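PvdO (Pseudomonas aeruginosa, PDB 5HHA) probably takes part in maturation of the pyoverdine chromophore in the periplasm and belongs to the formylglycine-generating enzyme family. Local coordinates at residues M52-D57 / G160-S165; N216-V221 / S263-N268; Y179-H184 / I259-G264; A155-G160 / G279-R284. One frame throughout, in Å; residues are numbered along the deposited sequence. Where two conformers were deposited one is given.

Contact 1: residues M52-D57 / G160-S165; sequences MGTPDD and GARAGS
Arg162 leans out from the last turn of helix 154-162 toward the backbone of Gly53, joining a helix end to the loop that follows strand 42-52 in this FGE-sulfatase fold. Its NH2 comes to 2.9 Å from Gly53 O, with the oxygen approaching the guanidinium obliquely. Thr54 OG1 lies near the plane of the same group, at its edge, but farther off, and that hydroxyl is bonded to Glu65. The reach comes from the shape of the chain: with CG beside the backbone N (chi1 -70°), the side chain runs extended from CG to NE and carries the flat end across to the loop.

Neighbours on several sides fix how the guanidinium is turned. Glu158 forms a salt bridge to NE, and the same carboxylate receives the backbone N-H of Gly53, so one acid serves both partners of the contact. On the other side of the group, NH1 donates to Ser165 O over 3.2 Å, the acceptor lying close to the guanidinium plane although the donor stands above the carbonyl plane; Gly167 O is a further acceptor for NH1.

Where the helix ends, Ala163 takes positive phi and a type I' beta turn runs from Arg162 to Ser165. The arginine is tied at both extremities to a single residue, Ser165. Arg162 O accepts twice: from Ser165 OG in one of the two conformers of that serine, and from the backbone Ser165 N at 3.0 Å, the bond that closes the turn.

Contact 2: residues N216-V221 / S263-N268; sequences NVYEWV and SGNRNN
Tyr218 and Asn267 meet through the phenol oxygen of one and the side-chain amide of the other, a case of two strands joined over the top of a third. Strand 247-251 pairs antiparallel with both 218-221 and 266-269, and the ring of Tyr218, resting on Ile249, spans it. The inner side is close-packed: Asn267 CB sits 3.5 Å from Tyr218 CE1, while the ring meets Trp277 with planes at about 90°. The side chains of Tyr218 and Asn267 cross roughly at a right angle, ring and amide planes 72° apart, and Asn267 ND2 donates to Tyr218 OH over 3.1 Å. That bond is nearly straight, 164° at the hydrogen, and the oxygen lies close to the amide plane.

The ring of Tyr218 is buried, whereas Asn267, which brings the amide to it, is partly exposed. On this more open side the other end of the amide is held within its own strand, Asn268 N donating to Asn267 OD1 at 2.8 Å from a position tilted out of the carbonyl plane. With OD1 and ND2 both engaged, the amide has a defined orientation, and Tyr218 OH acts toward it as an acceptor, which keeps the phenol's own hydrogen available for another partner.

Contact 3: residues Y179-H184 / I259-G264; sequences YSIAKH and IFSRSG
Apolar contacts make up the meeting of Tyr179 with Ile259 and of Ile181 with Ser261. The tyrosine ring crosses the isoleucine side chain at about a right angle, and the terminal methyl Ile259 CD1 lies 3.8 Å from Tyr179 CZ, approaching obliquely. The phenol oxygen reaches further, to 3.6 Å from Arg262 CG, and so rests against the aliphatic part of that arginine. Two residues further on, Ile181 holds CG1 between its backbone N and carbonyl carbon (chi1 62°), which directs CD1 to within 3.6 Å of Ser261 CB. Within the second segment, the other branch of Ile259 is used as well: CG2 sits over the centre of the Phe260 ring.

Both segments lie in long connections of the C-type-lectin-like FGE fold, the second opening in a 3-10 segment. The first leads directly into the calcium site formed by Asn186, Thr187, Gly189, Asp192 and Tyr194, and the side chain of Ser261 touches that of Thr187. The contact thus lays residues 259-264 against the approach to the metal, with the side chain of Ile181 about 9 Å from the calcium ion.

Hydrogen bonds inside each segment hold its shape. Arg262 NE donates to Ile259 O over 2.8 Å, the oxygen lying in the guanidinium plane at its edge, and a bend at chi3 (-58°) folds the arginine back to make this bond; in the other segment His184 N donates to Ile181 O. Ser261 OG is instead tied to residues outside both, His214 O and Asn252 ND2.

Ionic bonds belong to the arginine: NH1 of Arg262 pairs with Glu58, and NH2 with Glu65.

Contact 4: residues A155-G160 / G279-R284; sequences AEREYG and GFRVAR
Glu219 OE2 takes a salt bridge from Arg157 NH2 and another from Arg281 NE, and this shared carboxylate oxygen draws together the two arginines that face each other here. Arg157 NH2 and Arg281 NH2 come to 4.4 Å, an approach of like charges that the acid between them probably offsets. The two guanidinium groups are turned differently: Arg157 NH2 lies near the plane of the Arg281 group at its edge, whereas Arg281 NH2 stands obliquely to that of Arg157. A bend at chi2 (-72°) swings the Arg157 side chain from the helix toward this meeting point. Backbone carbonyls also hold the two groups, Met213 O at Arg157 NH1 and Tyr211 O at Arg281 NH2.

One helical residue back, Glu156 OE1 lies 4.3 Å from the methyl Ala283 CB, a loose touch; OE1 forms a salt bridge with Arg150 NH1 and accepts from Ser153 N. Arg150, on the neighbouring strand 149-150, also pairs through its backbone with Ala283 and so links the two sides.

All four contacting side chains are buried. Helix 154-162 thus lies beside strand 278-285 of the mixed sheet and meets it through these side chains, consistent with the FGE-type variant of the C-type lectin fold.

Overall arrangement
From the N terminus, the chain leaves strand 42-52 and contact 1 closes the first long loop on the end of helix 154-162. Contact 4 starts on the same helix, sharing Gly160, and closes only at strand 278-285; contacts 1 and 4 therefore cross. Contacts 3 and 2 both fall within the span of contact 4. Contact 3 begins in the loop leading to the calcium site, contact 2 on strand 218-221, and the two end on one continuous run, sharing Ser263 and Gly264. That run also packs against Arg162, Thr54 and Glu158. Together the contacts join the 52-57 loop, the helix, the calcium-site approach and the mixed sheet.

Contact 1: residues M52-D57 / G160-S165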
loop_
_atom_site.group_PDB
_atom_site.type_symbol
_atom_site.label_atom_id
_atom_site.label_comp_id
_atom_site.label_asym_id
_atom_site.label_seq_id
_atom_site.Cartn_x
_atom_site.Cartn_y
_atom_site.Cartn_z
ATOM N N MET A 52 0.935 6.620 -15.523
ATOM C CA MET A 52 1.041 5.356 -14.816
ATOM C C MET A 52 1.767 4.341 -15.669
ATOM O O MET A 52 1.556 4.270 -16.898
ATOM C CB MET A 52 -0.366 4.855 -14.493
ATOM C CG MET A 52 -0.396 3.643 -13.577
ATOM S SD MET A 52 -2.106 3.168 -13.234
ATOM C CE MET A 52 -1.872 1.833 -12.065
ATOM N N GLY A 53 2.619 3.549 -15.025
ATOM C CA GLY A 53 3.429 2.555 -15.696
ATOM C C GLY A 53 4.884 2.952 -15.660
ATOM O O GLY A 53 5.275 3.901 -14.953
ATOM N N THR A 54 5.697 2.258 -16.444
ATOM C CA THR A 54 7.144 2.395 -16.383
ATOM C C THR A 54 7.748 2.509 -17.792
ATOM O O THR A 54 7.412 1.705 -18.644
ATOM C CB THR A 54 7.720 1.153 -15.669
ATOM O OG1 THR A 54 7.128 1.054 -14.367
ATOM C CG2 THR A 54 9.197 1.222 -15.531
ATOM N N PRO A 55 8.658 3.442 -18.013
ATOM C CA PRO A 55 9.356 3.499 -19.303
ATOM C C PRO A 55 10.121 2.212 -19.614
ATOM O O PRO A 55 10.656 1.593 -18.707
ATOM C CB PRO A 55 10.299 4.694 -19.135
ATOM C CG PRO A 55 9.665 5.535 -18.035
ATOM C CD PRO A 55 9.061 4.524 -17.109
ATOM N N ASP A 56 10.208 1.839 -20.894
ATOM C CA ASP A 56 10.836 0.589 -21.324
ATOM C C ASP A 56 12.229 0.360 -20.778
ATOM O O ASP A 56 12.596 -0.765 -20.509
ATOM C CB ASP A 56 10.942 0.596 -22.862
ATOM C CG ASP A 56 9.597 0.556 -23.559
ATOM O OD1 ASP A 56 8.565 0.267 -22.926
ATOM O OD2 ASP A 56 9.594 0.773 -24.797
ATOM N N ASP A 57 12.988 1.437 -20.641
ATOM C CA ASP A 57 14.397 1.315 -20.281
ATOM C C ASP A 57 14.707 1.536 -18.807
ATOM O O ASP A 57 15.870 1.578 -18.411
ATOM C CB ASP A 57 15.228 2.265 -21.155
ATOM C CG ASP A 57 15.219 1.856 -22.619
ATOM O OD1 ASP A 57 15.025 0.666 -22.921
ATOM O OD2 ASP A 57 15.414 2.761 -23.441
ATOM N N GLY A 160 -0.113 7.972 -5.442
ATOM C CA GLY A 160 0.309 8.339 -4.102
ATOM C C GLY A 160 1.752 8.004 -3.812
ATOM O O GLY A 160 2.422 8.714 -3.053
ATOM N N ALA A 161 2.257 6.930 -4.413
ATOM C CA ALA A 161 3.654 6.565 -4.287
ATOM C C ALA A 161 4.537 7.566 -5.016
ATOM O O ALA A 161 5.585 7.951 -4.505
ATOM C CB ALA A 161 3.899 5.159 -4.834
ATOM N N ARG A 162 4.143 7.954 -6.224
ATOM C CA ARG A 162 4.995 8.804 -7.042
ATOM C C ARG A 162 5.047 10.244 -6.559
ATOM O O ARG A 162 6.099 10.898 -6.634
ATOM C CB ARG A 162 4.525 8.817 -8.481
ATOM C CG ARG A 162 4.745 7.509 -9.210
ATOM C CD ARG A 162 4.328 7.620 -10.689
ATOM N NE ARG A 162 4.666 6.404 -11.428
ATOM C CZ ARG A 162 5.906 6.079 -11.774
ATOM N NH1 ARG A 162 6.905 6.895 -11.543
ATOM N NH2 ARG A 162 6.143 4.919 -12.349
ATOM N N ALA A 163 3.908 10.772 -6.106
ATOM C CA ALA A 163 3.842 12.168 -5.649
ATOM C C ALA A 163 4.452 13.129 -6.676
ATOM O O ALA A 163 5.191 14.061 -6.319
ATOM C CB ALA A 163 4.505 12.323 -4.291
ATOM N N GLY A 164 4.147 12.903 -7.951
ATOM C CA GLY A 164 4.599 13.779 -9.019
ATOM C C GLY A 164 5.858 13.312 -9.727
ATOM O O GLY A 164 6.215 13.869 -10.781
ATOM N N SER A 165 6.502 12.265 -9.257
ATOM C CA SER A 165 7.779 11.835 -9.820
ATOM C C SER A 165 7.579 10.844 -10.954
ATOM O O SER A 165 6.647 10.049 -10.939
ATOM C CB SER A 165 8.668 11.252 -8.733
ATOM O OG SER A 165 8.097 10.067 -8.212
#

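Contact 2: residues N216-V221 / S263-N268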
loop_
_atom_site.group_PDB
_atom_site.type_symbol
_atom_site.label_atom_id
_atom_site.label_comp_id
_atom_site.label_asym_id
_atom_site.label_seq_id
_atom_site.Cartn_x
_atom_site.Cartn_y
_atom_site.Cartn_z
ATOM N N ASN A 216 8.545 -1.745 3.416
ATOM C CA ASN A 216 7.856 -2.179 4.627
ATOM C C ASN A 216 6.962 -3.388 4.344
ATOM O O ASN A 216 7.324 -4.510 4.696
ATOM C CB ASN A 216 7.171 -1.020 5.374
ATOM C CG ASN A 216 7.316 -1.138 6.884
ATOM O OD1 ASN A 216 8.026 -2.001 7.375
ATOM N ND2 ASN A 216 6.651 -0.246 7.618
ATOM N N VAL A 217 5.804 -3.183 3.703
ATOM C CA VAL A 217 4.937 -4.275 3.298
ATOM C C VAL A 217 4.331 -3.992 1.938
ATOM O O VAL A 217 4.129 -2.837 1.558
ATOM C CB VAL A 217 3.755 -4.488 4.310
ATOM C CG1 VAL A 217 4.258 -5.007 5.635
ATOM C CG2 VAL A 217 2.950 -3.231 4.546
ATOM N N TYR A 218 4.025 -5.064 1.220
ATOM C CA TYR A 218 3.052 -4.945 0.119
ATOM C C TYR A 218 1.702 -4.524 0.680
ATOM O O TYR A 218 1.458 -4.644 1.890
ATOM C CB TYR A 218 2.893 -6.300 -0.573
ATOM C CG TYR A 218 3.837 -6.528 -1.734
ATOM C CD1 TYR A 218 3.468 -6.138 -3.014
ATOM C CD2 TYR A 218 5.073 -7.139 -1.566
ATOM C CE1 TYR A 218 4.288 -6.362 -4.104
ATOM C CE2 TYR A 218 5.907 -7.368 -2.665
ATOM C CZ TYR A 218 5.503 -6.958 -3.927
ATOM O OH TYR A 218 6.272 -7.187 -5.075
ATOM N N GLU A 219 0.816 -4.085 -0.200
ATOM C CA GLU A 219 -0.496 -3.601 0.183
ATOM C C GLU A 219 -1.549 -4.126 -0.759
ATOM O O GLU A 219 -1.395 -4.046 -1.986
ATOM C CB GLU A 219 -0.568 -2.083 0.094
ATOM C CG GLU A 219 0.345 -1.367 1.074
ATOM C CD GLU A 219 0.523 0.091 0.738
ATOM O OE1 GLU A 219 -0.309 0.644 -0.021
ATOM O OE2 GLU A 219 1.491 0.703 1.249
ATOM N N TRP A 220 -2.668 -4.587 -0.207
ATOM C CA TRP A 220 -3.824 -4.863 -1.029
ATOM C C TRP A 220 -4.337 -3.587 -1.704
ATOM O O TRP A 220 -4.370 -2.521 -1.085
ATOM C CB TRP A 220 -4.972 -5.402 -0.176
ATOM C CG TRP A 220 -4.720 -6.727 0.440
ATOM C CD1 TRP A 220 -4.478 -6.961 1.757
ATOM C CD2 TRP A 220 -4.690 -8.012 -0.215
ATOM N NE1 TRP A 220 -4.314 -8.311 1.965
ATOM C CE2 TRP A 220 -4.425 -8.972 0.777
ATOM C CE3 TRP A 220 -4.841 -8.440 -1.538
ATOM C CZ2 TRP A 220 -4.340 -10.328 0.500
ATOM C CZ3 TRP A 220 -4.753 -9.791 -1.809
ATOM C CH2 TRP A 220 -4.491 -10.718 -0.794
ATOM N N VAL A 221 -4.753 -3.729 -2.963
ATOM C CA VAL A 221 -5.588 -2.732 -3.639
ATOM C C VAL A 221 -6.784 -3.481 -4.231
ATOM O O VAL A 221 -6.811 -4.698 -4.267
ATOM C CB VAL A 221 -4.825 -1.911 -4.703
ATOM C CG1 VAL A 221 -3.654 -1.165 -4.061
ATOM C CG2 VAL A 221 -4.332 -2.792 -5.818
ATOM N N SER A 263 8.215 2.693 -8.035
ATOM C CA SER A 263 6.824 3.117 -7.967
ATOM C C SER A 263 5.897 2.349 -8.894
ATOM O O SER A 263 4.694 2.236 -8.612
ATOM C CB SER A 263 6.721 4.596 -8.269
ATOM O OG SER A 263 7.295 5.383 -7.250
ATOM N N GLY A 264 6.399 1.879 -10.035
ATOM C CA GLY A 264 5.586 1.171 -10.999
ATOM C C GLY A 264 5.547 -0.336 -10.882
ATOM O O GLY A 264 4.858 -0.986 -11.654
ATOM N N ASN A 265 6.262 -0.906 -9.920
ATOM C CA ASN A 265 6.265 -2.358 -9.747
ATOM C C ASN A 265 4.868 -2.877 -9.456
ATOM O O ASN A 265 4.155 -2.274 -8.641
ATOM C CB ASN A 265 7.218 -2.750 -8.613
ATOM C CG ASN A 265 7.600 -4.252 -8.647
ATOM O OD1 ASN A 265 7.007 -5.080 -7.986
ATOM N ND2 ASN A 265 8.602 -4.558 -9.395
ATOM N N ARG A 266 4.505 -4.006 -10.048
ATOM C CA ARG A 266 3.186 -4.603 -9.858
ATOM C C ARG A 266 3.351 -6.014 -9.331
ATOM O O ARG A 266 4.365 -6.666 -9.582
ATOM C CB ARG A 266 2.412 -4.678 -11.193
ATOM C CG ARG A 266 2.332 -3.354 -11.915
ATOM C CD ARG A 266 1.592 -3.464 -13.235
ATOM N NE ARG A 266 0.154 -3.504 -12.984
ATOM C CZ ARG A 266 -0.759 -3.891 -13.874
ATOM N NH1 ARG A 266 -0.390 -4.295 -15.083
ATOM N NH2 ARG A 266 -2.045 -3.859 -13.559
ATOM N N ASN A 267 2.347 -6.522 -8.628
ATOM C CA ASN A 267 2.324 -7.919 -8.218
ATOM C C ASN A 267 0.875 -8.292 -7.949
ATOM O O ASN A 267 -0.018 -7.461 -8.075
ATOM C CB ASN A 267 3.227 -8.108 -6.989
ATOM C CG ASN A 267 3.775 -9.530 -6.877
ATOM O OD1 ASN A 267 3.286 -10.470 -7.487
ATOM N ND2 ASN A 267 4.805 -9.685 -6.080
ATOM N N ASN A 268 0.638 -9.541 -7.597
ATOM C CA ASN A 268 -0.723 -10.044 -7.432
ATOM C C ASN A 268 -0.740 -11.152 -6.389
ATOM O O ASN A 268 0.289 -11.690 -6.023
ATOM C CB ASN A 268 -1.302 -10.525 -8.777
ATOM C CG ASN A 268 -0.586 -11.728 -9.317
ATOM O OD1 ASN A 268 0.223 -11.619 -10.250
ATOM N ND2 ASN A 268 -0.820 -12.866 -8.721
#

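Contact 3: residues Y179-H184 / I259-G264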
loop_
_atom_site.group_PDB
_atom_site.type_symbol
_atom_site.label_atom_id
_atom_site.label_comp_id
_atom_site.label_asym_id
_atom_site.label_seq_id
_atom_site.Cartn_x
_atom_site.Cartn_y
_atom_site.Cartn_z
ATOM N N TYR A 179 22.732 1.371 -5.817
ATOM C CA TYR A 179 21.265 1.262 -5.848
ATOM C C TYR A 179 20.786 0.832 -4.469
ATOM O O TYR A 179 20.439 -0.304 -4.234
ATOM C CB TYR A 179 20.838 0.282 -6.970
ATOM C CG TYR A 179 19.388 0.272 -7.415
ATOM C CD1 TYR A 179 18.346 -0.103 -6.565
ATOM C CD2 TYR A 179 19.073 0.603 -8.711
ATOM C CE1 TYR A 179 17.039 -0.113 -7.006
ATOM C CE2 TYR A 179 17.781 0.577 -9.161
ATOM C CZ TYR A 179 16.763 0.208 -8.301
ATOM O OH TYR A 179 15.469 0.185 -8.725
ATOM N N SER A 180 20.872 1.759 -3.516
ATOM C CA SER A 180 20.443 1.541 -2.145
ATOM C C SER A 180 19.450 2.619 -1.802
ATOM O O SER A 180 19.644 3.795 -2.140
ATOM C CB SER A 180 21.646 1.593 -1.217
ATOM O OG SER A 180 21.259 1.433 0.132
ATOM N N ILE A 181 18.367 2.217 -1.145
ATOM C CA ILE A 181 17.321 3.154 -0.748
ATOM C C ILE A 181 17.075 3.056 0.758
ATOM O O ILE A 181 15.987 3.389 1.231
ATOM C CB ILE A 181 16.023 2.916 -1.545
ATOM C CG1 ILE A 181 15.427 1.520 -1.316
ATOM C CG2 ILE A 181 16.277 3.137 -3.023
ATOM C CD1 ILE A 181 14.092 1.303 -2.019
ATOM N N ALA A 182 18.079 2.582 1.481
ATOM C CA ALA A 182 17.962 2.361 2.922
ATOM C C ALA A 182 17.719 3.618 3.753
ATOM O O ALA A 182 17.280 3.496 4.906
ATOM C CB ALA A 182 19.183 1.664 3.413
ATOM N N LYS A 183 17.977 4.802 3.211
ATOM C CA LYS A 183 17.592 6.048 3.888
ATOM C C LYS A 183 16.125 6.409 3.703
ATOM O O LYS A 183 15.609 7.290 4.391
ATOM C CB LYS A 183 18.469 7.226 3.423
ATOM C CG LYS A 183 19.923 7.119 3.852
ATOM C CD LYS A 183 20.069 7.094 5.363
ATOM C CE LYS A 183 21.533 7.072 5.779
ATOM N NZ LYS A 183 21.683 7.164 7.263
ATOM N N HIS A 184 15.439 5.749 2.762
ATOM C CA HIS A 184 14.057 6.059 2.448
ATOM C C HIS A 184 13.064 4.918 2.532
ATOM O O HIS A 184 11.881 5.171 2.461
ATOM C CB HIS A 184 13.984 6.712 1.068
ATOM C CG HIS A 184 14.626 8.055 1.034
ATOM N ND1 HIS A 184 13.980 9.227 1.388
ATOM C CD2 HIS A 184 15.904 8.391 0.766
ATOM C CE1 HIS A 184 14.840 10.227 1.316
ATOM N NE2 HIS A 184 16.009 9.748 0.936
ATOM N N ILE A 259 14.944 -3.453 -5.996
ATOM C CA ILE A 259 14.588 -3.402 -7.403
ATOM C C ILE A 259 13.071 -3.537 -7.576
ATOM O O ILE A 259 12.516 -3.084 -8.576
ATOM C CB ILE A 259 15.359 -4.523 -8.191
ATOM C CG1 ILE A 259 15.367 -4.282 -9.692
ATOM C CG2 ILE A 259 14.852 -5.876 -7.836
ATOM C CD1 ILE A 259 16.160 -3.089 -10.134
ATOM N N PHE A 260 12.385 -4.118 -6.585
ATOM C CA PHE A 260 10.925 -4.224 -6.636
ATOM C C PHE A 260 10.214 -3.115 -5.869
ATOM O O PHE A 260 8.984 -3.119 -5.804
ATOM C CB PHE A 260 10.480 -5.599 -6.144
ATOM C CG PHE A 260 11.093 -6.731 -6.903
ATOM C CD1 PHE A 260 11.025 -6.777 -8.277
ATOM C CD2 PHE A 260 11.738 -7.764 -6.255
ATOM C CE1 PHE A 260 11.606 -7.815 -8.987
ATOM C CE2 PHE A 260 12.306 -8.801 -6.960
ATOM C CZ PHE A 260 12.232 -8.832 -8.332
ATOM N N SER A 261 10.960 -2.132 -5.362
ATOM C CA SER A 261 10.388 -1.010 -4.641
ATOM C C SER A 261 10.008 0.153 -5.538
ATOM O O SER A 261 9.398 1.127 -5.070
ATOM C CB SER A 261 11.378 -0.500 -3.597
ATOM O OG SER A 261 11.466 -1.392 -2.495
ATOM N N ARG A 262 10.325 0.048 -6.825
ATOM C CA ARG A 262 10.059 1.122 -7.775
ATOM C C ARG A 262 8.565 1.433 -7.792
ATOM O O ARG A 262 7.735 0.521 -7.658
ATOM C CB ARG A 262 10.488 0.658 -9.165
ATOM C CG ARG A 262 11.952 0.261 -9.283
ATOM C CD ARG A 262 12.305 -0.428 -10.610
ATOM N NE ARG A 262 11.493 -1.620 -10.771
ATOM C CZ ARG A 262 10.418 -1.739 -11.535
ATOM N NH1 ARG A 262 10.099 -0.817 -12.442
ATOM N NH2 ARG A 262 9.710 -2.838 -11.474
ATOM N N SER A 263 8.215 2.693 -8.035
ATOM C CA SER A 263 6.824 3.117 -7.967
ATOM C C SER A 263 5.897 2.349 -8.894
ATOM O O SER A 263 4.694 2.236 -8.612
ATOM C CB SER A 263 6.721 4.596 -8.269
ATOM O OG SER A 263 7.295 5.383 -7.250
ATOM N N GLY A 264 6.399 1.879 -10.035
ATOM C CA GLY A 264 5.586 1.171 -10.999
ATOM C C GLY A 264 5.547 -0.336 -10.882
ATOM O O GLY A 264 4.858 -0.986 -11.654
#

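Contact 4: residues A155-G160 / G279-R284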
loop_
_atom_site.group_PDB
_atom_site.type_symbol
_atom_site.label_atom_id
_atom_site.label_comp_id
_atom_site.label_asym_id
_atom_site.label_seq_id
_atom_site.Cartn_x
_atom_site.Cartn_y
_atom_site.Cartn_z
ATOM N N ALA A 155 -4.361 2.467 -9.370
ATOM C CA ALA A 155 -3.961 3.776 -9.876
ATOM C C ALA A 155 -3.746 4.784 -8.750
ATOM O O ALA A 155 -2.784 5.561 -8.748
ATOM C CB ALA A 155 -5.021 4.284 -10.842
ATOM N N GLU A 156 -4.647 4.800 -7.763
ATOM C CA GLU A 156 -4.487 5.689 -6.609
ATOM C C GLU A 156 -3.194 5.390 -5.870
ATOM O O GLU A 156 -2.498 6.282 -5.418
ATOM C CB GLU A 156 -5.658 5.549 -5.632
ATOM C CG GLU A 156 -6.945 6.173 -6.127
ATOM C CD GLU A 156 -8.166 5.805 -5.305
ATOM O OE1 GLU A 156 -8.116 4.867 -4.491
ATOM O OE2 GLU A 156 -9.203 6.478 -5.510
ATOM N N ARG A 157 -2.878 4.103 -5.751
ATOM C CA ARG A 157 -1.686 3.701 -5.029
ATOM C C ARG A 157 -0.424 4.183 -5.768
ATOM O O ARG A 157 0.483 4.764 -5.153
ATOM C CB ARG A 157 -1.691 2.195 -4.776
ATOM C CG ARG A 157 -0.910 1.737 -3.545
ATOM C CD ARG A 157 0.604 1.827 -3.692
ATOM N NE ARG A 157 1.262 1.293 -2.501
ATOM C CZ ARG A 157 2.576 1.233 -2.336
ATOM N NH1 ARG A 157 3.387 1.515 -3.341
ATOM N NH2 ARG A 157 3.069 0.859 -1.173
ATOM N N GLU A 158 -0.355 3.965 -7.073
ATOM C CA GLU A 158 0.834 4.441 -7.800
ATOM C C GLU A 158 0.913 5.970 -7.773
ATOM O O GLU A 158 1.980 6.532 -7.629
ATOM C CB GLU A 158 0.886 3.920 -9.231
ATOM C CG GLU A 158 2.238 4.264 -9.914
ATOM C CD GLU A 158 2.484 3.582 -11.248
ATOM O OE1 GLU A 158 2.244 2.370 -11.364
ATOM O OE2 GLU A 158 2.961 4.302 -12.165
ATOM N N TYR A 159 -0.232 6.638 -7.893
ATOM C CA TYR A 159 -0.283 8.105 -7.837
ATOM C C TYR A 159 0.316 8.594 -6.526
ATOM O O TYR A 159 1.116 9.515 -6.474
ATOM C CB TYR A 159 -1.725 8.545 -7.944
ATOM C CG TYR A 159 -2.013 10.029 -7.933
ATOM C CD1 TYR A 159 -1.512 10.860 -8.934
ATOM C CD2 TYR A 159 -2.888 10.581 -7.000
ATOM C CE1 TYR A 159 -1.853 12.206 -8.982
ATOM C CE2 TYR A 159 -3.214 11.933 -7.030
ATOM C CZ TYR A 159 -2.711 12.718 -8.045
ATOM O OH TYR A 159 -3.029 14.066 -8.169
ATOM N N GLY A 160 -0.113 7.972 -5.442
ATOM C CA GLY A 160 0.309 8.339 -4.102
ATOM C C GLY A 160 1.752 8.004 -3.812
ATOM O O GLY A 160 2.422 8.714 -3.053
ATOM N N GLY A 279 0.113 -5.888 3.950
ATOM C CA GLY A 279 -0.757 -5.045 4.759
ATOM C C GLY A 279 -1.681 -4.259 3.827
ATOM O O GLY A 279 -2.095 -4.770 2.782
ATOM N N PHE A 280 -1.996 -3.011 4.192
ATOM C CA PHE A 280 -2.968 -2.257 3.401
ATOM C C PHE A 280 -3.048 -0.832 3.839
ATOM O O PHE A 280 -2.715 -0.504 4.979
ATOM C CB PHE A 280 -4.363 -2.878 3.468
ATOM C CG PHE A 280 -4.987 -2.854 4.850
ATOM C CD1 PHE A 280 -4.629 -3.787 5.821
ATOM C CD2 PHE A 280 -5.980 -1.931 5.167
ATOM C CE1 PHE A 280 -5.234 -3.791 7.057
ATOM C CE2 PHE A 280 -6.583 -1.926 6.413
ATOM C CZ PHE A 280 -6.221 -2.864 7.351
ATOM N N ARG A 281 -3.480 0.022 2.920
ATOM C CA ARG A 281 -3.946 1.362 3.244
ATOM C C ARG A 281 -5.466 1.389 3.038
ATOM O O ARG A 281 -6.051 0.493 2.438
ATOM C CB ARG A 281 -3.280 2.403 2.343
ATOM C CG ARG A 281 -1.807 2.511 2.539
ATOM C CD ARG A 281 -1.173 3.531 1.600
ATOM N NE ARG A 281 0.245 3.288 1.574
ATOM C CZ ARG A 281 1.157 3.917 2.312
ATOM N NH1 ARG A 281 0.857 4.991 3.037
ATOM N NH2 ARG A 281 2.407 3.484 2.294
ATOM N N VAL A 282 -6.086 2.463 3.537
ATOM C CA VAL A 282 -7.454 2.771 3.198
ATOM C C VAL A 282 -7.513 4.153 2.576
ATOM O O VAL A 282 -6.656 5.015 2.790
ATOM C CB VAL A 282 -8.410 2.699 4.431
ATOM C CG1 VAL A 282 -8.546 1.275 4.945
ATOM C CG2 VAL A 282 -7.974 3.628 5.565
ATOM N N ALA A 283 -8.591 4.348 1.825
ATOM C CA ALA A 283 -8.888 5.631 1.197
ATOM C C ALA A 283 -10.221 6.140 1.723
ATOM O O ALA A 283 -11.051 5.349 2.163
ATOM C CB ALA A 283 -8.943 5.489 -0.318
ATOM N N ARG A 284 -10.424 7.447 1.594
ATOM C CA ARG A 284 -11.627 8.094 2.106
ATOM C C ARG A 284 -12.051 9.178 1.130
ATOM O O ARG A 284 -11.240 10.023 0.751
ATOM C CB ARG A 284 -11.337 8.660 3.501
ATOM C CG ARG A 284 -12.004 9.981 3.863
ATOM C CD ARG A 284 -13.046 9.798 4.923
ATOM N NE ARG A 284 -13.029 10.808 5.997
ATOM C CZ ARG A 284 -13.429 12.074 5.864
ATOM N NH1 ARG A 284 -13.815 12.543 4.694
ATOM N NH2 ARG A 284 -13.409 12.870 6.910
#